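Local coordinates for RNase NGR3 (Nicotiana glutinosa, PDB 1VD3), which cleaves RNA as a plant endoribonuclease of the RNase T2 family, probably through a 2',3'-cyclic phosphate intermediate, at the U2P site. Sequence-based numbering; all coordinates share one arbitrary frame.

The U2P site. Residues 12, 43, 46, 48, 54, 96-97, 100-101. With U2P (phosphoric acid mono-[2-(2,4-dioxo-3,4-dihydro-2H-pyrimidin-1-yl)-4-hydroxy-5-hydroxymethyl-tetrahydro-furan-3-yl] ester), chain B.
In this RNase T2-family active site, 2'-UMP (U2P) lies in a cleft between strand 41-48, carrying His43 and Trp46 of conserved segment CAS I, and helix 91-102, carrying His96, Glu97, Lys100 and His101 of CAS II. Protein hides 293 of the ligand's 452 Å². Trp46 forms one wall of the base slot, its six-membered ring stacked on the U2P uracil with planes 23° apart. Its CZ2 also packs against ribose U2P C2' at 3.5 Å. Trp54, from a loop, forms the opposite wall and lies flatter, at 14° to the U2P uracil, with N3 over the centre of its indole. Between these walls His101 makes the floor, its ring edge toward uracil U2P O2. Asn48 and Tyr12 close the O4 end, each touching it lightly. Asn48 ND2 is 3.2 Å from U2P O4, but its N-H points elsewhere, so no hydrogen bond forms.

At the other end sits the 2'-phosphate. Catalytic His43, CG anti to its backbone N, brings NE2 to U2P O3P at 2.9 Å, with the acceptor tilted out of the imidazole plane. Phosphate-binding His96 meets U2P O1P nearly in its ring plane, NE2 modelled at a short 2.4 Å. U2P O2P is gripped twice: by NE2 of His101, the other catalytic histidine, almost straight (170° at H), and by Lys100 NZ at 3.0 Å in a salt bridge delivered by a fully extended chain. The His101 ring is sandwiched between Trp46 CD1, over its centre, and Lys100 CG, over the opposite rim. Active-site Glu97 places OE1 2.6 Å from U2P O3P; as both can accept, a hydrogen bond needs a proton on one, which is not seen. Its OE2 accepts Trp46 NE1 at 3.1 Å through the syn lone pair, tying acid to base-stacking wall. None of the site's residues forms a lid over the ribose 5' side, probably the open edge: U2P O5' is 6.1 Å from Trp46 CH2, its nearest side-chain atom among them.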
# COMPACT_ATOMS: atom_id res chain seq x y z
N TYR A 12 8.79 4.50 -0.55
CA TYR A 12 8.04 3.56 -1.35
C TYR A 12 6.66 3.75 -0.72
O TYR A 12 6.53 3.65 0.50
CB TYR A 12 8.49 2.12 -1.08
CG TYR A 12 9.51 1.59 -2.05
CD1 TYR A 12 10.58 0.81 -1.59
CD2 TYR A 12 9.41 1.84 -3.42
CE1 TYR A 12 11.50 0.28 -2.48
CE2 TYR A 12 10.34 1.32 -4.31
CZ TYR A 12 11.38 0.54 -3.83
OH TYR A 12 12.30 0.02 -4.72
N HIS A 43 -0.70 -0.00 2.77
CA HIS A 43 0.06 -1.00 3.52
C HIS A 43 1.02 -0.14 4.34
O HIS A 43 1.11 -0.27 5.56
CB HIS A 43 0.86 -1.95 2.61
CG HIS A 43 1.80 -2.86 3.35
ND1 HIS A 43 2.22 -4.07 2.85
CD2 HIS A 43 2.40 -2.73 4.56
CE1 HIS A 43 3.04 -4.65 3.71
NE2 HIS A 43 3.17 -3.85 4.75
N TRP A 46 7.17 3.84 3.22
CA TRP A 46 8.50 3.44 3.66
C TRP A 46 9.73 4.23 3.20
O TRP A 46 9.99 4.32 2.00
CB TRP A 46 8.78 1.98 3.27
CG TRP A 46 7.71 0.97 3.55
CD1 TRP A 46 6.79 0.98 4.56
CD2 TRP A 46 7.52 -0.26 2.85
NE1 TRP A 46 6.04 -0.18 4.53
CE2 TRP A 46 6.47 -0.96 3.49
CE3 TRP A 46 8.14 -0.85 1.73
CZ2 TRP A 46 6.03 -2.21 3.06
CZ3 TRP A 46 7.69 -2.11 1.30
CH2 TRP A 46 6.65 -2.77 1.97
N ASN A 48 13.31 4.77 2.10
CA ASN A 48 14.21 3.80 1.48
C ASN A 48 15.49 4.46 0.95
O ASN A 48 15.56 5.68 0.80
CB ASN A 48 13.48 3.11 0.32
CG ASN A 48 14.00 1.72 0.03
OD1 ASN A 48 15.07 1.55 -0.56
ND2 ASN A 48 13.24 0.70 0.43
N TRP A 54 17.35 0.00 3.46
CA TRP A 54 16.52 1.05 4.05
C TRP A 54 16.70 1.12 5.55
O TRP A 54 17.14 0.16 6.20
CB TRP A 54 15.04 0.77 3.75
CG TRP A 54 14.55 -0.49 4.40
CD1 TRP A 54 14.13 -0.65 5.69
CD2 TRP A 54 14.48 -1.79 3.79
NE1 TRP A 54 13.81 -1.96 5.93
CE2 TRP A 54 14.02 -2.69 4.78
CE3 TRP A 54 14.78 -2.28 2.52
CZ2 TRP A 54 13.84 -4.05 4.53
CZ3 TRP A 54 14.60 -3.64 2.26
CH2 TRP A 54 14.14 -4.51 3.27
N HIS A 96 3.01 -0.50 14.42
CA HIS A 96 4.12 -1.21 13.79
C HIS A 96 4.73 -0.42 12.64
O HIS A 96 5.95 -0.28 12.56
CB HIS A 96 3.65 -2.57 13.28
CG HIS A 96 4.62 -3.23 12.36
ND1 HIS A 96 5.83 -3.72 12.79
CD2 HIS A 96 4.57 -3.45 11.02
CE1 HIS A 96 6.49 -4.23 11.76
NE2 HIS A 96 5.75 -4.08 10.67
N GLU A 97 3.89 0.08 11.74
CA GLU A 97 4.38 0.84 10.60
C GLU A 97 5.03 2.14 11.06
O GLU A 97 6.05 2.56 10.51
CB GLU A 97 3.24 1.13 9.61
CG GLU A 97 2.75 -0.12 8.88
CD GLU A 97 3.82 -0.74 7.98
OE1 GLU A 97 4.02 -1.97 8.04
OE2 GLU A 97 4.45 0.01 7.20
N LYS A 100 8.51 1.13 12.84
CA LYS A 100 9.45 0.59 11.88
C LYS A 100 9.83 1.52 10.74
O LYS A 100 10.99 1.59 10.35
CB LYS A 100 8.90 -0.71 11.29
CG LYS A 100 9.85 -1.40 10.32
CD LYS A 100 9.32 -2.74 9.87
CE LYS A 100 10.31 -3.43 8.94
NZ LYS A 100 9.79 -4.71 8.41
N HIS A 101 8.85 2.25 10.22
CA HIS A 101 9.08 3.14 9.10
C HIS A 101 8.87 4.62 9.41
O HIS A 101 9.67 5.47 9.02
CB HIS A 101 8.17 2.73 7.94
CG HIS A 101 8.43 1.35 7.43
ND1 HIS A 101 9.58 1.02 6.75
CD2 HIS A 101 7.69 0.22 7.49
CE1 HIS A 101 9.53 -0.26 6.41
NE2 HIS A 101 8.39 -0.76 6.85
O5' U2P B . 7.20 -8.89 2.10
C5' U2P B . 8.33 -8.18 2.66
C4' U2P B . 7.91 -7.42 3.92
O4' U2P B . 9.10 -6.67 4.46
C1' U2P B . 8.95 -5.16 4.56
N1 U2P B . 9.88 -4.32 3.68
C6 U2P B . 10.11 -4.86 2.43
C5 U2P B . 10.74 -4.13 1.40
C4 U2P B . 11.20 -2.75 1.70
O4 U2P B . 11.67 -2.01 0.83
N3 U2P B . 11.07 -2.34 3.06
C2 U2P B . 10.44 -3.07 4.10
O2 U2P B . 10.42 -2.63 5.23
C2' U2P B . 7.41 -5.04 4.48
O2' U2P B . 6.77 -5.24 5.77
P U2P B . 6.64 -4.19 6.94
O1P U2P B . 6.20 -4.34 8.31
O2P U2P B . 7.73 -3.18 6.80
O3P U2P B . 5.47 -3.46 6.50
C3' U2P B . 6.98 -6.23 3.59
O3' U2P B . 5.58 -6.57 3.93